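Local coordinates for apicoplast TIC22, putative (PDB 4E6Z), which is an apicoplast chaperone of Plasmodium falciparum that is essential and required for protein import into this plastid, at residues A[89-94]-A[162-167]; A[99-104]-A[110-115]; A[128-133]-A[264-269]. All blocks are in the same frame, centred on the assembly; numbering follows the deposited sequence.

Contact 1: A[89-94]-A[162-167]; sequences PYIFQE and QNIYWK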
loop_
_atom_site.group_PDB
_atom_site.type_symbol
_atom_site.label_atom_id
_atom_site.label_comp_id
_atom_site.label_asym_id
_atom_site.label_seq_id
_atom_site.Cartn_x
_atom_site.Cartn_y
_atom_site.Cartn_z
ATOM N N PRO A 89 -16.482 4.865 7.082
ATOM C CA PRO A 89 -15.547 5.879 6.584
ATOM C C PRO A 89 -16.181 7.258 6.483
ATOM O O PRO A 89 -17.387 7.377 6.282
ATOM C CB PRO A 89 -15.204 5.381 5.172
ATOM C CG PRO A 89 -15.659 3.955 5.129
ATOM C CD PRO A 89 -16.822 3.876 6.046
ATOM N N TYR A 90 -15.362 8.292 6.617
ATOM C CA TYR A 90 -15.805 9.655 6.384
ATOM C C TYR A 90 -15.694 10.016 4.910
ATOM O O TYR A 90 -14.641 9.854 4.299
ATOM C CB TYR A 90 -15.001 10.624 7.244
ATOM C CG TYR A 90 -15.353 10.502 8.706
ATOM C CD1 TYR A 90 -16.417 11.218 9.243
ATOM C CD2 TYR A 90 -14.648 9.646 9.541
ATOM C CE1 TYR A 90 -16.763 11.093 10.583
ATOM C CE2 TYR A 90 -14.980 9.523 10.881
ATOM C CZ TYR A 90 -16.037 10.242 11.396
ATOM O OH TYR A 90 -16.362 10.116 12.727
ATOM N N ILE A 91 -16.793 10.487 4.334
ATOM C CA ILE A 91 -16.816 10.852 2.926
ATOM C C ILE A 91 -16.528 12.334 2.759
ATOM O O ILE A 91 -17.033 13.160 3.516
ATOM C CB ILE A 91 -18.181 10.553 2.291
ATOM C CG1 ILE A 91 -18.538 9.075 2.460
ATOM C CG2 ILE A 91 -18.170 10.940 0.824
ATOM C CD1 ILE A 91 -19.946 8.738 2.021
ATOM N N PHE A 92 -15.713 12.666 1.765
ATOM C CA PHE A 92 -15.413 14.060 1.463
ATOM C C PHE A 92 -15.811 14.390 0.038
ATOM O O PHE A 92 -15.707 13.553 -0.856
ATOM C CB PHE A 92 -13.932 14.361 1.701
ATOM C CG PHE A 92 -13.525 14.236 3.135
ATOM C CD1 PHE A 92 -13.667 15.304 4.004
ATOM C CD2 PHE A 92 -13.025 13.041 3.624
ATOM C CE1 PHE A 92 -13.309 15.189 5.330
ATOM C CE2 PHE A 92 -12.663 12.923 4.945
ATOM C CZ PHE A 92 -12.811 13.997 5.803
ATOM N N GLN A 93 -16.286 15.611 -0.163
ATOM C CA GLN A 93 -16.690 16.051 -1.486
ATOM C C GLN A 93 -15.474 16.524 -2.267
ATOM O O GLN A 93 -14.885 17.557 -1.950
ATOM C CB GLN A 93 -17.727 17.172 -1.385
ATOM C CG GLN A 93 -18.910 17.003 -2.324
ATOM C CD GLN A 93 -19.718 15.758 -2.017
ATOM O OE1 GLN A 93 -20.075 14.997 -2.917
ATOM N NE2 GLN A 93 -20.004 15.538 -0.738
ATOM N N GLU A 94 -15.082 15.750 -3.273
ATOM C CA GLU A 94 -14.045 16.185 -4.197
ATOM C C GLU A 94 -14.676 16.547 -5.535
ATOM O O GLU A 94 -14.836 15.702 -6.416
ATOM C CB GLU A 94 -12.951 15.127 -4.359
ATOM C CG GLU A 94 -11.987 15.067 -3.183
ATOM C CD GLU A 94 -10.607 14.577 -3.580
ATOM O OE1 GLU A 94 -9.614 15.051 -2.988
ATOM O OE2 GLU A 94 -10.513 13.726 -4.490
ATOM N N GLN A 162 -23.464 10.288 -5.985
ATOM C CA GLN A 162 -24.133 8.993 -5.953
ATOM C C GLN A 162 -23.199 7.895 -5.448
ATOM O O GLN A 162 -23.371 7.380 -4.343
ATOM C CB GLN A 162 -24.668 8.633 -7.342
ATOM C CG GLN A 162 -25.517 7.375 -7.371
ATOM C CD GLN A 162 -26.814 7.535 -6.604
ATOM O OE1 GLN A 162 -27.293 6.596 -5.969
ATOM N NE2 GLN A 162 -27.388 8.732 -6.656
ATOM N N ASN A 163 -22.210 7.538 -6.264
ATOM C CA ASN A 163 -21.254 6.497 -5.901
ATOM C C ASN A 163 -19.964 7.046 -5.305
ATOM O O ASN A 163 -19.487 8.111 -5.699
ATOM C CB ASN A 163 -20.939 5.605 -7.104
ATOM C CG ASN A 163 -22.010 4.563 -7.352
ATOM O OD1 ASN A 163 -22.778 4.219 -6.453
ATOM N ND2 ASN A 163 -22.062 4.047 -8.576
ATOM N N ILE A 164 -19.406 6.306 -4.355
ATOM C CA ILE A 164 -18.192 6.720 -3.666
ATOM C C ILE A 164 -16.941 6.361 -4.456
ATOM O O ILE A 164 -16.770 5.221 -4.884
ATOM C CB ILE A 164 -18.093 6.075 -2.271
ATOM C CG1 ILE A 164 -19.254 6.535 -1.386
ATOM C CG2 ILE A 164 -16.751 6.402 -1.626
ATOM C CD1 ILE A 164 -19.262 5.901 -0.011
ATOM N N TYR A 165 -16.069 7.344 -4.648
ATOM C CA TYR A 165 -14.773 7.100 -5.263
ATOM C C TYR A 165 -13.736 6.751 -4.198
ATOM O O TYR A 165 -13.323 7.605 -3.412
ATOM C CB TYR A 165 -14.320 8.310 -6.083
ATOM C CG TYR A 165 -12.928 8.165 -6.659
ATOM C CD1 TYR A 165 -12.651 7.207 -7.623
ATOM C CD2 TYR A 165 -11.891 8.988 -6.238
ATOM C CE1 TYR A 165 -11.382 7.068 -8.151
ATOM C CE2 TYR A 165 -10.618 8.858 -6.761
ATOM C CZ TYR A 165 -10.369 7.896 -7.716
ATOM O OH TYR A 165 -9.101 7.762 -8.240
ATOM N N TRP A 166 -13.329 5.488 -4.173
ATOM C CA TRP A 166 -12.336 5.016 -3.218
ATOM C C TRP A 166 -10.927 5.312 -3.718
ATOM O O TRP A 166 -10.452 4.684 -4.662
ATOM C CB TRP A 166 -12.517 3.518 -2.973
ATOM C CG TRP A 166 -13.869 3.182 -2.429
ATOM C CD1 TRP A 166 -14.976 2.806 -3.140
ATOM C CD2 TRP A 166 -14.264 3.204 -1.054
ATOM N NE1 TRP A 166 -16.032 2.586 -2.288
ATOM C CE2 TRP A 166 -15.622 2.827 -1.001
ATOM C CE3 TRP A 166 -13.601 3.506 0.141
ATOM C CZ2 TRP A 166 -16.328 2.742 0.195
ATOM C CZ3 TRP A 166 -14.304 3.425 1.329
ATOM C CH2 TRP A 166 -15.652 3.044 1.347
ATOM N N LYS A 167 -10.268 6.275 -3.080
ATOM C CA LYS A 167 -8.949 6.734 -3.510
ATOM C C LYS A 167 -7.827 6.098 -2.692
ATOM O O LYS A 167 -7.741 6.292 -1.480
ATOM C CB LYS A 167 -8.871 8.258 -3.419
ATOM C CG LYS A 167 -7.521 8.845 -3.771
ATOM C CD LYS A 167 -7.499 10.347 -3.518
ATOM C CE LYS A 167 -8.367 11.092 -4.518
ATOM N NZ LYS A 167 -7.828 10.990 -5.903
#

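Contact 2: A[99-104]-A[110-115]; sequences VCYMFL and ENMLND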
loop_
_atom_site.group_PDB
_atom_site.type_symbol
_atom_site.label_atom_id
_atom_site.label_comp_id
_atom_site.label_asym_id
_atom_site.label_seq_id
_atom_site.Cartn_x
_atom_site.Cartn_y
_atom_site.Cartn_z
ATOM N N VAL A 99 -15.746 11.117 -2.178
ATOM C CA VAL A 99 -14.453 10.451 -2.087
ATOM C C VAL A 99 -14.125 9.931 -0.692
ATOM O O VAL A 99 -14.283 10.637 0.302
ATOM C CB VAL A 99 -13.314 11.382 -2.538
ATOM C CG1 VAL A 99 -11.967 10.727 -2.290
ATOM C CG2 VAL A 99 -13.475 11.732 -4.004
ATOM N N CYS A 100 -13.663 8.686 -0.632
ATOM C CA CYS A 100 -13.104 8.134 0.594
ATOM C C CYS A 100 -11.625 7.801 0.394
ATOM O O CYS A 100 -11.208 7.424 -0.698
ATOM C CB CYS A 100 -13.895 6.906 1.064
ATOM S SG CYS A 100 -15.532 7.310 1.763
ATOM N N TYR A 101 -10.842 7.953 1.456
ATOM C CA TYR A 101 -9.395 7.789 1.392
ATOM C C TYR A 101 -8.923 6.474 1.999
ATOM O O TYR A 101 -9.293 6.121 3.115
ATOM C CB TYR A 101 -8.711 8.963 2.094
ATOM C CG TYR A 101 -8.918 10.276 1.380
ATOM C CD1 TYR A 101 -8.096 10.651 0.329
ATOM C CD2 TYR A 101 -9.946 11.136 1.746
ATOM C CE1 TYR A 101 -8.285 11.848 -0.336
ATOM C CE2 TYR A 101 -10.144 12.337 1.088
ATOM C CZ TYR A 101 -9.309 12.686 0.045
ATOM O OH TYR A 101 -9.492 13.878 -0.616
HETATM N N MSE A 102 -8.101 5.752 1.250
HETATM C CA MSE A 102 -7.513 4.513 1.732
HETATM C C MSE A 102 -5.993 4.629 1.692
HETATM O O MSE A 102 -5.419 4.931 0.651
HETATM C CB MSE A 102 -7.968 3.351 0.859
HETATM C CG MSE A 102 -9.466 3.264 0.717
HETATM SE SE MSE A 102 -10.027 1.763 -0.381
HETATM C CE MSE A 102 -9.104 2.213 -2.045
ATOM N N PHE A 103 -5.347 4.407 2.831
ATOM C CA PHE A 103 -3.905 4.609 2.940
ATOM C C PHE A 103 -3.150 3.285 3.013
ATOM O O PHE A 103 -3.547 2.369 3.734
ATOM C CB PHE A 103 -3.575 5.463 4.167
ATOM C CG PHE A 103 -4.213 6.825 4.149
ATOM C CD1 PHE A 103 -3.532 7.915 3.632
ATOM C CD2 PHE A 103 -5.497 7.015 4.650
ATOM C CE1 PHE A 103 -4.115 9.170 3.609
ATOM C CE2 PHE A 103 -6.086 8.271 4.635
ATOM C CZ PHE A 103 -5.394 9.353 4.114
ATOM N N LEU A 104 -2.059 3.187 2.261
ATOM C CA LEU A 104 -1.198 2.011 2.330
ATOM C C LEU A 104 -0.279 2.099 3.543
ATOM O O LEU A 104 0.228 1.085 4.023
ATOM C CB LEU A 104 -0.392 1.850 1.040
ATOM C CG LEU A 104 -1.157 1.172 -0.099
ATOM C CD1 LEU A 104 -0.573 1.526 -1.460
ATOM C CD2 LEU A 104 -1.187 -0.339 0.104
ATOM N N GLU A 110 -3.001 8.201 10.179
ATOM C CA GLU A 110 -2.904 8.889 11.460
ATOM C C GLU A 110 -2.770 10.394 11.255
ATOM O O GLU A 110 -3.330 11.183 12.011
ATOM C CB GLU A 110 -1.706 8.377 12.264
ATOM C CG GLU A 110 -1.980 7.139 13.094
ATOM C CD GLU A 110 -0.889 6.887 14.117
ATOM O OE1 GLU A 110 0.089 7.659 14.138
ATOM O OE2 GLU A 110 -1.012 5.925 14.905
ATOM N N ASN A 111 -2.011 10.784 10.238
ATOM C CA ASN A 111 -1.818 12.193 9.941
ATOM C C ASN A 111 -3.121 12.875 9.543
ATOM O O ASN A 111 -3.371 14.008 9.933
ATOM C CB ASN A 111 -0.778 12.381 8.835
ATOM C CG ASN A 111 -0.709 13.816 8.345
ATOM O OD1 ASN A 111 -0.318 14.720 9.084
ATOM N ND2 ASN A 111 -1.110 14.033 7.098
HETATM N N MSE A 112 -3.939 12.191 8.748
HETATM C CA MSE A 112 -5.206 12.768 8.322
HETATM C C MSE A 112 -6.181 12.848 9.489
HETATM O O MSE A 112 -6.873 13.851 9.658
HETATM C CB MSE A 112 -5.822 11.977 7.173
HETATM C CG MSE A 112 -7.020 12.675 6.555
HETATM SE SE MSE A 112 -8.030 11.596 5.285
HETATM C CE MSE A 112 -8.587 10.181 6.477
ATOM N N LEU A 113 -6.224 11.788 10.291
ATOM C CA LEU A 113 -7.011 11.786 11.514
ATOM C C LEU A 113 -6.604 12.964 12.398
ATOM O O LEU A 113 -7.451 13.680 12.931
ATOM C CB LEU A 113 -6.828 10.466 12.266
ATOM C CG LEU A 113 -7.518 10.323 13.629
ATOM C CD1 LEU A 113 -7.924 8.870 13.888
ATOM C CD2 LEU A 113 -6.632 10.839 14.751
ATOM N N ASN A 114 -5.301 13.161 12.552
ATOM C CA ASN A 114 -4.793 14.274 13.345
ATOM C C ASN A 114 -5.228 15.631 12.792
ATOM O O ASN A 114 -5.523 16.548 13.555
ATOM C CB ASN A 114 -3.269 14.200 13.462
ATOM C CG ASN A 114 -2.806 13.055 14.346
ATOM O OD1 ASN A 114 -3.560 12.557 15.179
ATOM N ND2 ASN A 114 -1.559 12.641 14.173
ATOM N N ASP A 115 -5.270 15.751 11.467
ATOM C CA ASP A 115 -5.717 16.985 10.824
ATOM C C ASP A 115 -7.205 17.229 11.064
ATOM O O ASP A 115 -7.646 18.367 11.203
ATOM C CB ASP A 115 -5.442 16.937 9.320
ATOM C CG ASP A 115 -3.992 17.248 8.976
ATOM O OD1 ASP A 115 -3.242 17.688 9.875
ATOM O OD2 ASP A 115 -3.609 17.052 7.803
#

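Contact 3: A[128-133]-A[264-269]; sequences IKIHNI and VKYLDK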
loop_
_atom_site.group_PDB
_atom_site.type_symbol
_atom_site.label_atom_id
_atom_site.label_comp_id
_atom_site.label_asym_id
_atom_site.label_seq_id
_atom_site.Cartn_x
_atom_site.Cartn_y
_atom_site.Cartn_z
ATOM N N ILE A 128 -13.389 9.213 16.220
ATOM C CA ILE A 128 -12.649 8.664 15.084
ATOM C C ILE A 128 -11.507 7.713 15.444
ATOM O O ILE A 128 -10.869 7.840 16.486
ATOM C CB ILE A 128 -12.148 9.765 14.122
ATOM C CG1 ILE A 128 -11.180 10.713 14.823
ATOM C CG2 ILE A 128 -13.320 10.539 13.538
ATOM C CD1 ILE A 128 -10.635 11.766 13.890
ATOM N N LYS A 129 -11.266 6.754 14.560
ATOM C CA LYS A 129 -10.234 5.754 14.777
ATOM C C LYS A 129 -9.681 5.311 13.433
ATOM O O LYS A 129 -10.235 5.640 12.381
ATOM C CB LYS A 129 -10.814 4.534 15.504
ATOM C CG LYS A 129 -11.709 3.679 14.620
ATOM C CD LYS A 129 -12.081 2.362 15.275
ATOM C CE LYS A 129 -12.653 1.398 14.245
ATOM N NZ LYS A 129 -13.879 0.709 14.737
ATOM N N ILE A 130 -8.591 4.552 13.479
ATOM C CA ILE A 130 -8.020 3.956 12.283
ATOM C C ILE A 130 -8.597 2.558 12.141
ATOM O O ILE A 130 -8.641 1.796 13.104
ATOM C CB ILE A 130 -6.487 3.855 12.386
ATOM C CG1 ILE A 130 -5.880 5.226 12.705
ATOM C CG2 ILE A 130 -5.893 3.255 11.106
ATOM C CD1 ILE A 130 -6.072 6.257 11.618
ATOM N N HIS A 131 -9.049 2.226 10.940
ATOM C CA HIS A 131 -9.593 0.903 10.678
ATOM C C HIS A 131 -8.843 0.232 9.529
ATOM O O HIS A 131 -8.484 0.879 8.547
ATOM C CB HIS A 131 -11.083 0.996 10.366
ATOM C CG HIS A 131 -11.726 -0.326 10.111
ATOM N ND1 HIS A 131 -11.732 -1.345 11.042
ATOM C CD2 HIS A 131 -12.400 -0.801 9.036
ATOM C CE1 HIS A 131 -12.363 -2.390 10.544
ATOM N NE2 HIS A 131 -12.782 -2.086 9.327
ATOM N N ASN A 132 -8.608 -1.068 9.655
ATOM C CA ASN A 132 -7.826 -1.776 8.651
ATOM C C ASN A 132 -8.652 -2.696 7.759
ATOM O O ASN A 132 -9.511 -3.434 8.233
ATOM C CB ASN A 132 -6.688 -2.562 9.311
ATOM C CG ASN A 132 -7.194 -3.618 10.275
ATOM O OD1 ASN A 132 -7.788 -3.305 11.307
ATOM N ND2 ASN A 132 -6.965 -4.881 9.938
ATOM N N ILE A 133 -8.392 -2.620 6.459
ATOM C CA ILE A 133 -8.869 -3.611 5.504
ATOM C C ILE A 133 -7.644 -4.158 4.763
ATOM O O ILE A 133 -6.514 -3.966 5.212
ATOM C CB ILE A 133 -9.876 -3.003 4.508
ATOM C CG1 ILE A 133 -9.201 -1.923 3.661
ATOM C CG2 ILE A 133 -11.074 -2.418 5.254
ATOM C CD1 ILE A 133 -10.054 -1.400 2.531
ATOM N N VAL A 264 2.256 -3.930 8.763
ATOM C CA VAL A 264 1.862 -5.193 9.380
ATOM C C VAL A 264 1.985 -5.118 10.900
ATOM O O VAL A 264 1.078 -5.517 11.630
ATOM C CB VAL A 264 2.695 -6.375 8.847
ATOM C CG1 VAL A 264 2.342 -7.652 9.594
ATOM C CG2 VAL A 264 2.468 -6.547 7.355
ATOM N N LYS A 265 3.113 -4.594 11.365
ATOM C CA LYS A 265 3.362 -4.419 12.789
ATOM C C LYS A 265 2.281 -3.539 13.421
ATOM O O LYS A 265 1.933 -3.706 14.589
ATOM C CB LYS A 265 4.737 -3.781 12.980
ATOM C CG LYS A 265 5.532 -4.301 14.159
ATOM C CD LYS A 265 7.023 -4.164 13.882
ATOM C CE LYS A 265 7.345 -2.803 13.275
ATOM N NZ LYS A 265 8.743 -2.733 12.760
ATOM N N TYR A 266 1.750 -2.606 12.634
ATOM C CA TYR A 266 0.752 -1.650 13.108
ATOM C C TYR A 266 -0.582 -2.322 13.418
ATOM O O TYR A 266 -1.370 -1.813 14.214
ATOM C CB TYR A 266 0.548 -0.540 12.073
ATOM C CG TYR A 266 -0.239 0.641 12.584
ATOM C CD1 TYR A 266 -1.622 0.679 12.478
ATOM C CD2 TYR A 266 0.402 1.724 13.171
ATOM C CE1 TYR A 266 -2.345 1.756 12.946
ATOM C CE2 TYR A 266 -0.312 2.807 13.642
ATOM C CZ TYR A 266 -1.685 2.817 13.526
ATOM O OH TYR A 266 -2.402 3.891 13.991
ATOM N N LEU A 267 -0.832 -3.463 12.785
ATOM C CA LEU A 267 -2.061 -4.211 13.024
ATOM C C LEU A 267 -2.132 -4.697 14.466
ATOM O O LEU A 267 -3.219 -4.875 15.015
ATOM C CB LEU A 267 -2.165 -5.400 12.070
ATOM C CG LEU A 267 -2.188 -5.080 10.576
ATOM C CD1 LEU A 267 -2.282 -6.362 9.758
ATOM C CD2 LEU A 267 -3.333 -4.151 10.257
ATOM N N ASP A 268 -0.970 -4.920 15.073
ATOM C CA ASP A 268 -0.913 -5.325 16.473
ATOM C C ASP A 268 -1.456 -4.221 17.373
ATOM O O ASP A 268 -2.141 -4.496 18.355
ATOM C CB ASP A 268 0.517 -5.678 16.888
ATOM C CG ASP A 268 1.031 -6.936 16.214
ATOM O OD1 ASP A 268 0.218 -7.662 15.603
ATOM O OD2 ASP A 268 2.250 -7.200 16.300
ATOM N N LYS A 269 -1.152 -2.972 17.031
ATOM C CA LYS A 269 -1.594 -1.827 17.826
ATOM C C LYS A 269 -3.112 -1.662 17.822
ATOM O O LYS A 269 -3.721 -1.417 18.862
ATOM C CB LYS A 269 -0.937 -0.535 17.334
ATOM C CG LYS A 269 -1.520 0.721 17.969
ATOM C CD LYS A 269 -0.873 1.986 17.433
ATOM C CE LYS A 269 -1.533 3.225 18.027
ATOM N NZ LYS A 269 -0.886 4.487 17.569
#

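Contact 1: A[89-94]-A[162-167]
Pro89, Ile91 and Glu94, from strand 92-94 and the loop leading into it, meet Trp166, Ile164 and Lys167 of strand 164-169. These are the two outer strands of a three-stranded mixed sheet of the Tic22 fold. Strand 97-103 lies between them, antiparallel to strand 92-94 and parallel to strand 164-169. The two segments therefore share no hydrogen bond and touch through side chains alone, at the surface of the protein.

Two of the meetings are apolar. Ile91 and Ile164 reach over the middle strand and touch by the ends of their long branches, with CD1 of Ile91 3.6 Å from CD1 of Ile164. The two chains cross at about a right angle. In Ile91, CG1 is anti to the carbonyl carbon (chi1 -57°) and CD1 continues the extended line, which carries the methyl group across. Both isoleucines and Trp166 also touch Cys100 of the middle strand. The second apolar meeting is at the indole. CG of Pro89 sits at the edge of the six-membered ring of the indole, near the ring plane, 3.9 Å from CH2 of Trp166. One indole face is packed by CG2 of Ile164, 3.8 Å above the plane and offset toward the rim. Leu81 of strand 78-83 touches both Pro89 and Trp166.

The third meeting pairs opposite charges without a salt bridge. Lys167 bends at its last two torsions and crosses the Glu94 chain. NZ of Lys167 stays 4.1 Å from OE2 of Glu94. The methylene comes closer, with CE of Lys167 3.4 Å from OE2 of Glu94. The second carboxylate oxygen, OE1, is hydrogen-bonded to Tyr101 OH.

Contact 2: A[99-104]-A[110-115]
A Met-aromatic contact joins strand 97-103 to helix 106-119, which follows it directly in the chain. The helix packs on one side of the three-stranded sheet. Met112, a selenomethionine in this crystal, points from the helix toward the strand and meets two aromatic rings, Tyr101 and Phe103. They are two residues apart on the strand, so both point to the helix side.

The selenium sits differently against each ring. It approaches Tyr101 obliquely, with SE of Met112 4.1 Å from CD2 of Tyr101. The line from SE to the centre of that ring is 39° off the ring normal. At Phe103 the selenium lies at the edge, in the ring plane, with SE of Met112 3.7 Å from CZ of Phe103. The terminal methyl completes the edge contact, with CE of Met112 3.6 Å from CE2 of Phe103. The Met112 chain leaves the helix extended, with CG anti to the backbone N (chi1 -171°). It then bends at chi3 (62°), which turns the methyl alongside the Phe103 edge.

Ile82 of strand 78-83 touches both Phe103 and Met112. Within the strand segment, CG1 of Val99 packs 4.0 Å above one face of the Tyr101 ring, offset toward its rim.

No hydrogen bond crosses between strand and helix here. The contact is probably held by dispersion and by the burial of apolar surface. The polarisable selenium would be expected to suit the edge of the Phe103 ring, and native sulfur would probably behave similarly.

Contact 3: A[128-133]-A[264-269]
Ile130 and Tyr266 cross at about a right angle, while Asn132 and Leu267 meet at a slant. These two pairs join strand 129-134 to helix 261-272.

Ile130 points toward the helix and meets the far end of Tyr266. Its CG1 lies 3.9 Å from OH of Tyr266. Its other branch approaches the ring obliquely, with CG2 of Ile130 4.3 Å from CE1 of Tyr266. With chi1 at -168°, the ring swings away from the backbone N and reaches out to the strand. The hydroxyl is hydrogen-bonded to Glu110 of helix 106-119.

At the second pair, one leucine methyl lies against the amide side chain. CD2 of Leu267 is 3.7 Å from ND2 of Asn132 and 3.8 Å from CB of Asn132. This is van der Waals contact, and no hydrogen bond crosses between the segments. Leu270, one turn further along the helix, touches both Ile130 and Asn132.

Both contacting strand residues point to the same side, as alternate residues of a beta strand do. Tyr266 also meets the ring of Phe80 in strand 78-83. The result is helix-on-sheet packing: the C-terminal helix lies against one face of the two-stranded antiparallel sheet of strands 78-83 and 129-134.

In the fold
Contacts 1 and 2 share the three-stranded sheet, and their centres are about 12 Å apart. Backbone bonds tie strand 97-103 of contact 2 to both segments of contact 1: Val99 N to Phe92 O and Met102 N to Lys167 O, each 2.8 Å. Contacts 2 and 3 are also about 12 Å apart between centres. Glu110 OE2 links them, 2.6 Å from Tyr266 OH and in a salt bridge to Lys269 NZ at 3.0 Å. Helix 106-119 thus connects the sheet to the C-terminal helix. The centres of contacts 1 and 3 are about 21 Å apart, but Tyr90 OH packs on Ile128 CG2. Glycerol, probably from the crystallisation liquor, lies about 4 Å from the side chain of Pro89 and about 3 Å from that of Met112.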